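Sensor histidine kinase PdtaS (Mycobacterium tuberculosis, PDB 2YKF) probably acts, through a sensor region of GAF and PAS domains, as the c-di-GMP-responsive, autophosphorylating histidine kinase of a nutrient-stress two-component system. Local coordinates at residues Ser38-Leu43 with Leu128-Pro133; Val56-Pro61 with His69-Gly74; Leu156-Glu161 with Pro266-Gly271; Leu261-Pro266 with Ala277-Asp282. All coordinates share one frame; numbering follows the deposited sequence. Where two conformers were deposited one is given.

Interaction 1: residues Ser38-Leu43 with Leu128-Pro133; sequences SFADYL and LTRHQP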
loop_
_atom_site.group_PDB
_atom_site.type_symbol
_atom_site.label_atom_id
_atom_site.label_comp_id
_atom_site.label_asym_id
_atom_site.label_seq_id
_atom_site.Cartn_x
_atom_site.Cartn_y
_atom_site.Cartn_z
ATOM N N SER A 38 3.716 -5.887 10.896
ATOM C CA SER A 38 4.752 -5.824 11.939
ATOM C C SER A 38 5.297 -4.398 12.121
ATOM O O SER A 38 6.047 -4.173 13.055
ATOM C CB SER A 38 5.950 -6.723 11.605
ATOM O OG SER A 38 5.581 -8.055 11.305
ATOM N N PHE A 39 5.023 -3.463 11.179
ATOM C CA PHE A 39 5.727 -2.170 11.161
ATOM C C PHE A 39 7.245 -2.362 11.225
ATOM O O PHE A 39 7.952 -1.621 11.959
ATOM C CB PHE A 39 5.265 -1.262 12.345
ATOM C CG PHE A 39 3.782 -1.124 12.443
ATOM C CD1 PHE A 39 3.121 -0.128 11.741
ATOM C CD2 PHE A 39 3.027 -1.991 13.210
ATOM C CE1 PHE A 39 1.740 -0.017 11.796
ATOM C CE2 PHE A 39 1.652 -1.895 13.239
ATOM C CZ PHE A 39 1.004 -0.890 12.557
ATOM N N ALA A 40 7.754 -3.319 10.460
ATOM C CA ALA A 40 9.134 -3.803 10.580
ATOM C C ALA A 40 9.704 -4.183 9.265
ATOM O O ALA A 40 8.964 -4.647 8.348
ATOM C CB ALA A 40 9.167 -5.074 11.589
ATOM N N ASP A 41 11.042 -4.098 9.171
ATOM C CA ASP A 41 11.776 -4.666 8.083
ATOM C C ASP A 41 12.022 -6.181 8.230
ATOM O O ASP A 41 12.208 -6.684 9.358
ATOM C CB ASP A 41 13.164 -3.997 8.028
ATOM C CG ASP A 41 13.083 -2.549 7.769
ATOM O OD1 ASP A 41 13.010 -2.236 6.558
ATOM O OD2 ASP A 41 13.131 -1.719 8.736
ATOM N N TYR A 42 12.039 -6.935 7.116
ATOM C CA TYR A 42 12.478 -8.357 7.240
ATOM C C TYR A 42 13.565 -8.619 6.257
ATOM O O TYR A 42 13.544 -8.073 5.087
ATOM C CB TYR A 42 11.313 -9.344 6.924
ATOM C CG TYR A 42 10.318 -9.445 8.064
ATOM C CD1 TYR A 42 9.278 -8.516 8.203
ATOM C CD2 TYR A 42 10.446 -10.479 9.040
ATOM C CE1 TYR A 42 8.407 -8.572 9.300
ATOM C CE2 TYR A 42 9.595 -10.571 10.102
ATOM C CZ TYR A 42 8.544 -9.642 10.213
ATOM O OH TYR A 42 7.673 -9.781 11.246
ATOM N N LEU A 43 14.478 -9.508 6.635
ATOM C CA LEU A 43 15.448 -9.995 5.707
ATOM C C LEU A 43 15.276 -11.499 5.661
ATOM O O LEU A 43 14.977 -12.059 6.660
ATOM C CB LEU A 43 16.841 -9.651 6.198
ATOM C CG LEU A 43 17.511 -8.363 5.723
ATOM C CD1 LEU A 43 16.709 -7.153 5.780
ATOM C CD2 LEU A 43 18.819 -8.164 6.517
ATOM N N LEU A 128 14.127 -15.624 8.840
ATOM C CA LEU A 128 13.798 -14.206 8.688
ATOM C C LEU A 128 14.408 -13.519 9.813
ATOM O O LEU A 128 14.288 -14.006 10.942
ATOM C CB LEU A 128 12.277 -14.026 8.850
ATOM C CG LEU A 128 11.398 -14.782 7.820
ATOM C CD1 LEU A 128 9.957 -14.418 8.060
ATOM C CD2 LEU A 128 11.770 -14.364 6.402
ATOM N N THR A 129 15.047 -12.384 9.569
ATOM C CA THR A 129 15.318 -11.468 10.703
ATOM C C THR A 129 14.409 -10.259 10.600
ATOM O O THR A 129 14.189 -9.737 9.477
ATOM C CB THR A 129 16.804 -11.052 10.744
ATOM O OG1 THR A 129 17.202 -10.523 9.450
ATOM C CG2 THR A 129 17.703 -12.331 11.148
ATOM N N ARG A 130 13.823 -9.871 11.736
ATOM C CA ARG A 130 12.958 -8.713 11.829
ATOM C C ARG A 130 13.735 -7.507 12.451
ATOM O O ARG A 130 14.436 -7.670 13.466
ATOM C CB ARG A 130 11.747 -9.076 12.694
ATOM C CG ARG A 130 10.688 -8.002 12.925
ATOM C CD ARG A 130 9.519 -8.576 13.819
ATOM N NE ARG A 130 8.488 -7.579 14.249
ATOM C CZ ARG A 130 7.291 -7.890 14.795
ATOM N NH1 ARG A 130 6.928 -9.162 14.977
ATOM N NH2 ARG A 130 6.429 -6.930 15.138
ATOM N N HIS A 131 13.653 -6.327 11.847
ATOM C CA HIS A 131 14.391 -5.183 12.364
ATOM C C HIS A 131 13.406 -4.061 12.463
ATOM O O HIS A 131 12.600 -3.866 11.533
ATOM C CB HIS A 131 15.475 -4.799 11.382
ATOM C CG HIS A 131 16.353 -5.936 10.947
ATOM N ND1 HIS A 131 17.709 -5.960 11.193
ATOM C CD2 HIS A 131 16.086 -7.032 10.195
ATOM C CE1 HIS A 131 18.232 -7.048 10.643
ATOM N NE2 HIS A 131 17.269 -7.705 10.017
ATOM N N GLN A 132 13.408 -3.326 13.569
ATOM C CA GLN A 132 12.459 -2.263 13.706
ATOM C C GLN A 132 12.974 -1.147 14.578
ATOM O O GLN A 132 13.975 -1.345 15.266
ATOM C CB GLN A 132 11.161 -2.833 14.261
ATOM C CG GLN A 132 11.212 -3.251 15.727
ATOM C CD GLN A 132 9.964 -4.048 16.119
ATOM O OE1 GLN A 132 8.825 -3.581 15.952
ATOM N NE2 GLN A 132 10.178 -5.256 16.621
ATOM N N PRO A 133 12.305 0.026 14.547
ATOM C CA PRO A 133 12.818 1.178 15.277
ATOM C C PRO A 133 12.966 0.889 16.751
ATOM O O PRO A 133 12.221 0.047 17.307
ATOM C CB PRO A 133 11.756 2.246 15.034
ATOM C CG PRO A 133 11.099 1.834 13.733
ATOM C CD PRO A 133 11.036 0.357 13.861
HETATM O O HOH W 1 7.831 -1.338 14.685
#

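Interaction 2: residues Val56-Pro61 with His69-Gly74; sequences VAQCRP and HTDAVG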
loop_
_atom_site.group_PDB
_atom_site.type_symbol
_atom_site.label_atom_id
_atom_site.label_comp_id
_atom_site.label_asym_id
_atom_site.label_seq_id
_atom_site.Cartn_x
_atom_site.Cartn_y
_atom_site.Cartn_z
ATOM N N VAL A 56 18.917 -13.285 0.818
ATOM C CA VAL A 56 18.442 -13.489 -0.537
ATOM C C VAL A 56 17.190 -12.611 -0.829
ATOM O O VAL A 56 16.772 -12.570 -1.969
ATOM C CB VAL A 56 18.072 -14.982 -0.846
ATOM C CG1 VAL A 56 19.348 -15.917 -0.812
ATOM C CG2 VAL A 56 17.070 -15.470 0.180
ATOM N N ALA A 57 16.654 -11.909 0.172
ATOM C CA ALA A 57 15.473 -11.042 -0.059
ATOM C C ALA A 57 15.316 -10.149 1.100
ATOM O O ALA A 57 15.818 -10.442 2.211
ATOM C CB ALA A 57 14.145 -11.847 -0.308
ATOM N N GLN A 58 14.617 -9.023 0.865
ATOM C CA GLN A 58 14.453 -8.051 1.884
ATOM C C GLN A 58 13.125 -7.316 1.638
ATOM O O GLN A 58 12.759 -7.042 0.453
ATOM C CB GLN A 58 15.596 -7.031 1.724
ATOM C CG GLN A 58 15.440 -5.749 2.638
ATOM C CD GLN A 58 16.696 -4.869 2.516
ATOM O OE1 GLN A 58 17.548 -5.120 1.666
ATOM N NE2 GLN A 58 16.814 -3.866 3.368
ATOM N N CYS A 59 12.404 -7.007 2.677
ATOM C CA CYS A 59 11.201 -6.178 2.552
ATOM C C CYS A 59 11.221 -5.022 3.538
ATOM O O CYS A 59 11.683 -5.200 4.672
ATOM C CB CYS A 59 9.952 -7.044 2.812
ATOM S SG CYS A 59 8.373 -6.356 2.232
ATOM N N ARG A 60 10.710 -3.869 3.166
ATOM C CA ARG A 60 10.489 -2.848 4.157
ATOM C C ARG A 60 9.010 -2.651 4.432
ATOM O O ARG A 60 8.193 -2.824 3.548
ATOM C CB ARG A 60 11.098 -1.503 3.696
ATOM C CG ARG A 60 12.572 -1.645 3.289
ATOM C CD ARG A 60 13.192 -0.267 2.960
ATOM N NE ARG A 60 14.659 -0.477 2.882
ATOM C CZ ARG A 60 15.303 -0.768 1.773
ATOM N NH1 ARG A 60 14.633 -0.875 0.624
ATOM N NH2 ARG A 60 16.623 -0.896 1.783
ATOM N N PRO A 61 8.656 -2.163 5.628
ATOM C CA PRO A 61 7.228 -1.893 5.865
ATOM C C PRO A 61 6.735 -0.628 5.119
ATOM O O PRO A 61 7.481 0.345 4.980
ATOM C CB PRO A 61 7.178 -1.639 7.373
ATOM C CG PRO A 61 8.565 -1.073 7.718
ATOM C CD PRO A 61 9.527 -1.666 6.706
ATOM N N HIS A 69 18.281 0.922 5.684
ATOM C CA HIS A 69 18.273 1.904 4.603
ATOM C C HIS A 69 19.091 1.406 3.450
ATOM O O HIS A 69 18.869 1.833 2.310
ATOM C CB HIS A 69 18.811 3.261 5.096
ATOM C CG HIS A 69 17.885 3.941 6.026
ATOM N ND1 HIS A 69 16.938 4.847 5.599
ATOM C CD2 HIS A 69 17.686 3.779 7.354
ATOM C CE1 HIS A 69 16.205 5.226 6.633
ATOM N NE2 HIS A 69 16.644 4.593 7.711
ATOM N N THR A 70 19.965 0.437 3.733
ATOM C CA THR A 70 20.879 -0.121 2.764
ATOM C C THR A 70 20.295 -1.394 2.155
ATOM O O THR A 70 19.508 -2.060 2.794
ATOM C CB THR A 70 22.241 -0.390 3.471
ATOM O OG1 THR A 70 22.970 0.854 3.504
ATOM C CG2 THR A 70 23.069 -1.448 2.771
ATOM N N ASP A 71 20.645 -1.683 0.901
ATOM C CA ASP A 71 20.181 -2.907 0.298
ATOM C C ASP A 71 20.987 -4.099 0.818
ATOM O O ASP A 71 22.158 -4.237 0.492
ATOM C CB ASP A 71 20.267 -2.834 -1.219
ATOM C CG ASP A 71 19.573 -4.024 -1.916
ATOM O OD1 ASP A 71 19.160 -5.006 -1.231
ATOM O OD2 ASP A 71 19.472 -3.984 -3.174
ATOM N N ALA A 72 20.334 -5.003 1.555
ATOM C CA ALA A 72 21.022 -6.189 2.118
ATOM C C ALA A 72 21.084 -7.454 1.241
ATOM O O ALA A 72 21.829 -8.445 1.550
ATOM C CB ALA A 72 20.433 -6.520 3.551
ATOM N N VAL A 73 20.354 -7.451 0.130
ATOM C CA VAL A 73 20.236 -8.612 -0.704
ATOM C C VAL A 73 21.588 -8.923 -1.342
ATOM O O VAL A 73 22.269 -7.998 -1.812
ATOM C CB VAL A 73 19.204 -8.405 -1.810
ATOM C CG1 VAL A 73 19.164 -9.625 -2.666
ATOM C CG2 VAL A 73 17.771 -8.161 -1.168
ATOM N N GLY A 74 21.957 -10.210 -1.337
ATOM C CA GLY A 74 23.227 -10.672 -1.892
ATOM C C GLY A 74 24.351 -10.666 -0.856
ATOM O O GLY A 74 25.421 -11.173 -1.118
HETATM O O HOH W 2 16.644 -4.527 -0.892
#

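Interaction 3: residues Leu156-Glu161 with Pro266-Gly271; sequences LRMLAE and PLVVAG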
loop_
_atom_site.group_PDB
_atom_site.type_symbol
_atom_site.label_atom_id
_atom_site.label_comp_id
_atom_site.label_asym_id
_atom_site.label_seq_id
_atom_site.Cartn_x
_atom_site.Cartn_y
_atom_site.Cartn_z
ATOM N N LEU A 156 3.726 -15.249 11.604
ATOM C CA LEU A 156 5.107 -15.716 11.867
ATOM C C LEU A 156 5.077 -17.172 12.398
ATOM O O LEU A 156 5.902 -18.009 12.029
ATOM C CB LEU A 156 5.727 -14.779 12.882
ATOM C CG LEU A 156 6.315 -13.505 12.245
ATOM C CD1 LEU A 156 6.751 -12.570 13.331
ATOM C CD2 LEU A 156 7.480 -13.803 11.277
ATOM N N ARG A 157 4.082 -17.474 13.206
ATOM C CA ARG A 157 3.883 -18.871 13.679
ATOM C C ARG A 157 3.528 -19.835 12.528
ATOM O O ARG A 157 4.101 -20.904 12.417
ATOM C CB ARG A 157 2.885 -18.925 14.871
ATOM C CG ARG A 157 2.144 -20.236 15.039
ATOM C CD ARG A 157 2.734 -21.193 16.094
ATOM N NE ARG A 157 2.174 -20.960 17.433
ATOM C CZ ARG A 157 1.943 -21.902 18.362
ATOM N NH1 ARG A 157 2.178 -23.200 18.112
ATOM N NH2 ARG A 157 1.442 -21.541 19.547
ATOM N N MET A 158 2.635 -19.420 11.623
ATOM C CA MET A 158 2.359 -20.193 10.435
ATOM C C MET A 158 3.573 -20.376 9.542
ATOM O O MET A 158 3.758 -21.480 8.942
ATOM C CB MET A 158 1.206 -19.479 9.678
ATOM C CG MET A 158 -0.087 -19.706 10.420
ATOM S SD MET A 158 -1.524 -18.926 9.693
ATOM C CE MET A 158 -1.801 -20.067 8.375
ATOM N N LEU A 159 4.389 -19.302 9.374
ATOM C CA LEU A 159 5.642 -19.458 8.622
ATOM C C LEU A 159 6.538 -20.542 9.283
ATOM O O LEU A 159 7.123 -21.381 8.577
ATOM C CB LEU A 159 6.418 -18.132 8.591
ATOM C CG LEU A 159 5.817 -17.185 7.533
ATOM C CD1 LEU A 159 6.221 -15.732 7.856
ATOM C CD2 LEU A 159 6.418 -17.620 6.235
ATOM N N ALA A 160 6.638 -20.482 10.608
ATOM C CA ALA A 160 7.481 -21.421 11.395
ATOM C C ALA A 160 6.922 -22.840 11.330
ATOM O O ALA A 160 7.690 -23.798 11.384
ATOM C CB ALA A 160 7.642 -20.932 12.843
ATOM N N GLU A 161 5.603 -22.981 11.133
ATOM C CA GLU A 161 4.950 -24.284 11.063
ATOM C C GLU A 161 4.796 -24.751 9.670
ATOM O O GLU A 161 4.273 -25.837 9.450
ATOM C CB GLU A 161 3.564 -24.267 11.771
ATOM C CG GLU A 161 3.750 -24.047 13.272
ATOM C CD GLU A 161 2.463 -24.076 14.150
ATOM O OE1 GLU A 161 1.319 -23.982 13.635
ATOM O OE2 GLU A 161 2.627 -24.161 15.399
ATOM N N PRO A 266 -6.937 -17.659 6.259
ATOM C CA PRO A 266 -7.294 -18.436 7.451
ATOM C C PRO A 266 -6.089 -18.443 8.430
ATOM O O PRO A 266 -4.929 -18.416 7.987
ATOM C CB PRO A 266 -7.570 -19.831 6.887
ATOM C CG PRO A 266 -6.829 -19.911 5.602
ATOM C CD PRO A 266 -6.738 -18.486 5.056
ATOM N N LEU A 267 -6.335 -18.398 9.733
ATOM C CA LEU A 267 -5.207 -18.413 10.657
ATOM C C LEU A 267 -5.268 -19.687 11.459
ATOM O O LEU A 267 -6.363 -20.063 11.935
ATOM C CB LEU A 267 -5.246 -17.232 11.570
ATOM C CG LEU A 267 -5.263 -15.860 10.860
ATOM C CD1 LEU A 267 -5.538 -14.863 11.875
ATOM C CD2 LEU A 267 -3.918 -15.572 10.260
ATOM N N VAL A 268 -4.111 -20.333 11.606
ATOM C CA VAL A 268 -4.033 -21.708 12.181
ATOM C C VAL A 268 -2.837 -21.795 13.135
ATOM O O VAL A 268 -1.740 -21.260 12.845
ATOM C CB VAL A 268 -3.818 -22.766 11.065
ATOM C CG1 VAL A 268 -3.673 -24.218 11.635
ATOM C CG2 VAL A 268 -4.947 -22.717 10.064
ATOM N N VAL A 269 -3.070 -22.501 14.246
ATOM C CA VAL A 269 -2.041 -22.903 15.239
ATOM C C VAL A 269 -2.112 -24.396 15.447
ATOM O O VAL A 269 -3.190 -24.954 15.754
ATOM C CB VAL A 269 -2.321 -22.302 16.618
ATOM C CG1 VAL A 269 -1.267 -22.807 17.643
ATOM C CG2 VAL A 269 -2.383 -20.772 16.547
ATOM N N ALA A 270 -0.980 -25.061 15.221
ATOM C CA ALA A 270 -0.803 -26.461 15.628
ATOM C C ALA A 270 -1.955 -27.319 15.093
ATOM O O ALA A 270 -2.596 -28.062 15.841
ATOM C CB ALA A 270 -0.710 -26.527 17.176
ATOM N N GLY A 271 -2.262 -27.137 13.802
ATOM C CA GLY A 271 -3.343 -27.871 13.130
ATOM C C GLY A 271 -4.780 -27.415 13.394
ATOM O O GLY A 271 -5.721 -27.948 12.789
HETATM O O HOH W 3 0.238 -23.287 11.557
HETATM O O HOH W 4 -0.674 -25.756 11.918
#

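Interaction 4: residues Leu261-Pro266 with Ala277-Asp282; sequences LLRTLP and AILIRD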
loop_
_atom_site.group_PDB
_atom_site.type_symbol
_atom_site.label_atom_id
_atom_site.label_comp_id
_atom_site.label_asym_id
_atom_site.label_seq_id
_atom_site.Cartn_x
_atom_site.Cartn_y
_atom_site.Cartn_z
ATOM N N LEU A 261 -12.656 -4.904 -2.717
ATOM C CA LEU A 261 -11.848 -6.100 -2.974
ATOM C C LEU A 261 -11.607 -6.702 -1.611
ATOM O O LEU A 261 -11.275 -5.989 -0.686
ATOM C CB LEU A 261 -10.449 -5.784 -3.552
ATOM C CG LEU A 261 -10.309 -5.268 -4.959
ATOM C CD1 LEU A 261 -8.782 -5.063 -5.239
ATOM C CD2 LEU A 261 -10.901 -6.319 -5.848
ATOM N N LEU A 262 -11.767 -8.015 -1.509
ATOM C CA LEU A 262 -11.592 -8.709 -0.234
ATOM C C LEU A 262 -10.513 -9.720 -0.428
ATOM O O LEU A 262 -10.487 -10.397 -1.481
ATOM C CB LEU A 262 -12.843 -9.510 0.135
ATOM C CG LEU A 262 -14.093 -8.732 0.429
ATOM C CD1 LEU A 262 -15.242 -9.730 0.607
ATOM C CD2 LEU A 262 -13.890 -7.971 1.663
ATOM N N ARG A 263 -9.660 -9.871 0.586
ATOM C CA ARG A 263 -8.710 -10.982 0.627
ATOM C C ARG A 263 -8.785 -11.686 2.012
ATOM O O ARG A 263 -8.692 -11.021 3.061
ATOM C CB ARG A 263 -7.309 -10.478 0.387
ATOM C CG ARG A 263 -6.352 -11.627 0.440
ATOM C CD ARG A 263 -4.992 -11.184 0.429
ATOM N NE ARG A 263 -4.110 -12.315 0.733
ATOM C CZ ARG A 263 -2.818 -12.156 0.904
ATOM N NH1 ARG A 263 -2.306 -10.919 0.830
ATOM N NH2 ARG A 263 -2.049 -13.211 1.162
ATOM N N THR A 264 -9.049 -12.998 2.018
ATOM C CA THR A 264 -9.189 -13.735 3.262
ATOM C C THR A 264 -7.915 -14.588 3.447
ATOM O O THR A 264 -7.266 -15.003 2.458
ATOM C CB THR A 264 -10.435 -14.663 3.249
ATOM O OG1 THR A 264 -10.304 -15.633 2.169
ATOM C CG2 THR A 264 -11.711 -13.816 2.941
ATOM N N LEU A 265 -7.589 -14.816 4.715
ATOM C CA LEU A 265 -6.393 -15.566 5.157
ATOM C C LEU A 265 -6.805 -16.345 6.382
ATOM O O LEU A 265 -7.123 -15.757 7.392
ATOM C CB LEU A 265 -5.298 -14.611 5.641
ATOM C CG LEU A 265 -4.601 -13.895 4.557
ATOM C CD1 LEU A 265 -5.373 -12.559 4.518
ATOM C CD2 LEU A 265 -3.124 -13.724 5.007
ATOM N N PRO A 266 -6.937 -17.659 6.259
ATOM C CA PRO A 266 -7.294 -18.436 7.451
ATOM C C PRO A 266 -6.089 -18.443 8.430
ATOM O O PRO A 266 -4.929 -18.416 7.987
ATOM C CB PRO A 266 -7.570 -19.831 6.887
ATOM C CG PRO A 266 -6.829 -19.911 5.602
ATOM C CD PRO A 266 -6.738 -18.486 5.056
ATOM N N ALA A 277 -8.001 -13.556 9.087
ATOM C CA ALA A 277 -7.783 -12.107 8.828
ATOM C C ALA A 277 -8.478 -11.882 7.506
ATOM O O ALA A 277 -8.509 -12.786 6.656
ATOM C CB ALA A 277 -6.261 -11.764 8.739
ATOM N N ILE A 278 -9.073 -10.701 7.351
ATOM C CA ILE A 278 -9.648 -10.301 6.122
ATOM C C ILE A 278 -9.122 -8.915 5.811
ATOM O O ILE A 278 -9.250 -7.972 6.622
ATOM C CB ILE A 278 -11.208 -10.317 6.184
ATOM C CG1 ILE A 278 -11.686 -11.772 6.481
ATOM C CG2 ILE A 278 -11.868 -9.773 4.875
ATOM C CD1 ILE A 278 -13.143 -11.915 6.513
ATOM N N LEU A 279 -8.594 -8.768 4.609
ATOM C CA LEU A 279 -8.185 -7.412 4.159
ATOM C C LEU A 279 -9.219 -6.919 3.176
ATOM O O LEU A 279 -9.785 -7.699 2.412
ATOM C CB LEU A 279 -6.831 -7.461 3.493
ATOM C CG LEU A 279 -5.793 -8.298 4.260
ATOM C CD1 LEU A 279 -4.568 -8.323 3.357
ATOM C CD2 LEU A 279 -5.489 -7.635 5.556
ATOM N N ILE A 280 -9.544 -5.645 3.267
ATOM C CA ILE A 280 -10.575 -5.073 2.386
ATOM C C ILE A 280 -10.120 -3.757 1.821
ATOM O O ILE A 280 -9.462 -2.993 2.489
ATOM C CB ILE A 280 -11.946 -4.962 3.102
ATOM C CG1 ILE A 280 -13.035 -4.372 2.173
ATOM C CG2 ILE A 280 -11.854 -4.169 4.391
ATOM C CD1 ILE A 280 -14.430 -4.342 2.887
ATOM N N ARG A 281 -10.418 -3.515 0.537
ATOM C CA ARG A 281 -10.045 -2.229 -0.030
ATOM C C ARG A 281 -11.278 -1.711 -0.773
ATOM O O ARG A 281 -11.784 -2.409 -1.634
ATOM C CB ARG A 281 -8.923 -2.387 -1.052
ATOM C CG ARG A 281 -8.524 -0.990 -1.597
ATOM C CD ARG A 281 -7.450 -0.977 -2.703
ATOM N NE ARG A 281 -7.071 0.441 -2.831
ATOM C CZ ARG A 281 -6.409 0.991 -3.866
ATOM N NH1 ARG A 281 -5.951 0.223 -4.874
ATOM N NH2 ARG A 281 -6.122 2.311 -3.825
ATOM N N ASP A 282 -11.758 -0.528 -0.426
ATOM C CA ASP A 282 -12.804 0.140 -1.227
ATOM C C ASP A 282 -12.255 0.556 -2.587
ATOM O O ASP A 282 -11.394 1.457 -2.730
ATOM C CB ASP A 282 -13.371 1.315 -0.428
ATOM C CG ASP A 282 -14.495 2.056 -1.185
ATOM O OD1 ASP A 282 -14.687 1.745 -2.380
ATOM O OD2 ASP A 282 -15.172 2.924 -0.565
#

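Interaction 1: residues Ser38-Leu43 with Leu128-Pro133
Arg130 and Tyr42 face each other as a non-hydrogen-bonded antiparallel pair, flanked by the hydrogen-bonded pairs Asp41 with His131 and Leu43 with Thr129, and their side chains run side by side in the same direction. Arg130 CG, anti to the backbone N (chi1 -180°), sits 4.3 Å from the centroid of the Tyr42 ring, off-centre, as a CH-pi contact; the extended chain beyond runs alongside the ring. Arg130 CD then reaches Tyr42 OH at 3.4 Å. The guanidinium is turned 41° from the ring plane, and Ser38 CB lies 3.4 Å above the plane of the Arg130 guanidinium, offset toward its rim. Arg130 NE is buried with no hydrogen-bonding partner. Tyr42 OH donates to Ser38 OG (2.7 Å), which lies in the ring plane and in turn bonds Leu34 O. On the sheet face of Asp41, Leu43, Thr129 and His131, Thr129 OG1 and His131 NE2 share a hydrogen bond of 2.9 Å, while Leu43 CB rests 3.4 Å from Thr129 OG1. Phe39, at positive phi, is the C-prime residue of the Schellman motif that ends the preceding helix, and a water links its O to Gln132 OE1. The paired strands 41-47 and 123-131 are central in the antiparallel sheet of the GAF domain, between strands 53-59 and 114-120; helices 18-38 and 143-161 pack on the Tyr42 side, through Leu34 and Leu156 among others.

Interaction 2: residues Val56-Pro61 with His69-Gly74
Gln58 joins the loop 69-74 to strand 53-59 of the GAF-domain sheet in a partly buried, mainly polar contact between side chain and backbone. The loop runs roughly antiparallel to the strand, their end-to-end directions 155° apart, yet no beta bridge forms here; the side chain of Gln58 spans the gap instead. Its CG stands anti to the backbone N (chi1 171°) and the chain continues extended, presenting the amide to the loop backbone. Gln58 OE1 accepts from Ala72 N at 2.8 Å, and Gln58 NE2 donates to Thr70 O at 3.3 Å in a nearly straight bond (168°) with the acceptor in the amide plane. Two bonds to residues two apart thus fix the rotation of the amide.

The loop is shaped by an Asx turn, in which Asp71 OD1 receives Val73 N at 3.0 Å from above the carboxylate plane. Asp71 OD1 and Gln58 OE1 are both acceptors; a water donates to each, weakly to the aspartate. Toward Val56 the contact becomes apolar, with Val73 CG2 lying 3.8 Å from Gln58 CB. Arg60 also extends toward the loop and gives its NE to Val68 O. Both charged groups also serve the dimer: Asp71 OD2 forms a salt bridge with Arg205 of the second subunit, and Arg60 NH1 bonds Asn198 and Ser201 of that subunit. At the other end of the contact, Val73 CG1 stops 3.9 Å from Val56 O.

Interaction 3: residues Leu156-Glu161 with Pro266-Gly271
Met158 reaches from the helix to the backbone of residues 266-268 and, with Val268, buries more surface here than any other residue. Its CG comes within 3.3 Å of Val268 O; SD then receives a weak hydrogen bond from Val268 N at 3.5 Å. A bend at chi3 (77°) takes the methyl aside, CE ending 3.6 Å from Pro266 O. The thioether therefore meets mainly strand backbone, with Leu267 CD2 and Val268 CB as looser apolar neighbours.

The second centre is Arg157, whose chain bends at both chi2 and chi3. Val269 CG1 sits over the centre of its guanidinium, 3.3 Å above the plane, with the two side chains crossing at about a right angle. The guanidinium is held in that attitude by an i to i+4 salt bridge along the helix, Arg157 NH1 to Glu161 OE2 at 2.9 Å, with the carboxylate at the guanidinium edge. This is a helix-to-strand contact between domains: helix 143-161, packed on the GAF sheet through Leu156 and Leu159, meets strand 258-269 of the PAS-like region, and the axes of the short segments, helix 156-161 and strand 266-269, are inclined at 63°.

Glu161 uses its other oxygen for the strand end. Ala270 N donates to OE1 at 3.0 Å in a nearly straight bond (169°), approaching from the syn side. A water also donates to Glu161 OE1 and accepts from Gly271 N at the turn beyond the strand.

Interaction 4: residues Leu261-Pro266 with Ala277-Asp282
Leu262 and Ile280 lie side by side and point the same way, Leu262 CD2 touching Ile280 CG1 at 3.7 Å. Ile280 has CG1 anti to the backbone N (chi1 -180°), and this branch also passes 3.7 Å from Leu261 O. On the same face Thr264 runs alongside Ile278, with Thr264 CG2 at 4.1 Å from Ile278 CG1, while Thr264 OG1 turns to His237 and Met249 N. These pairs belong to the beta hairpin of strands 258-269 and 272-282, adjacent in the antiparallel sheet of the PAS-like domain. Three hydrogen-bonded pairs, Leu261 with Arg281, Arg263 with Leu279 and Leu265 with Ala277, alternate with the two non-hydrogen-bonded ones; the bond from Leu279 N to Arg263 O measures 2.7 Å. The opposite face carries Arg263 and Leu279, again side by side, Arg263 CD being 4.1 Å from Leu279 CD1. The arginine then leads away from the hairpin partner, and its NH2 forms a salt bridge with Glu30 of helix 18-38, tying this sheet to the GAF domain. Further along, Leu265 CD1 lies 4.3 Å from Leu279 CG. Helix 197-205 packs on Ile280 through Ala199, Ala202 and Tyr203.

Interactions 1 and 4 are the buried contacts, each a ladder of antiparallel backbone bonds inside one of the two sheets, with centres about 23 Å apart on opposite sides of the chain's centre. Interaction 4 adds mostly aliphatic pairs, whereas interaction 1 mixes an aromatic ring with polar groups. Interactions 2 and 3 are partly buried and rest on side chains bonding to backbone. Interaction 2 shares the GAF sheet with interaction 1, Tyr42 O lying 2.9 Å from Cys59 N in a probable hydrogen bond. Interaction 3 connects the domains: Leu156 packs on Tyr42 of interaction 1, and Pro266 is common to interaction 4. Interactions 2 and 4 also touch the second subunit.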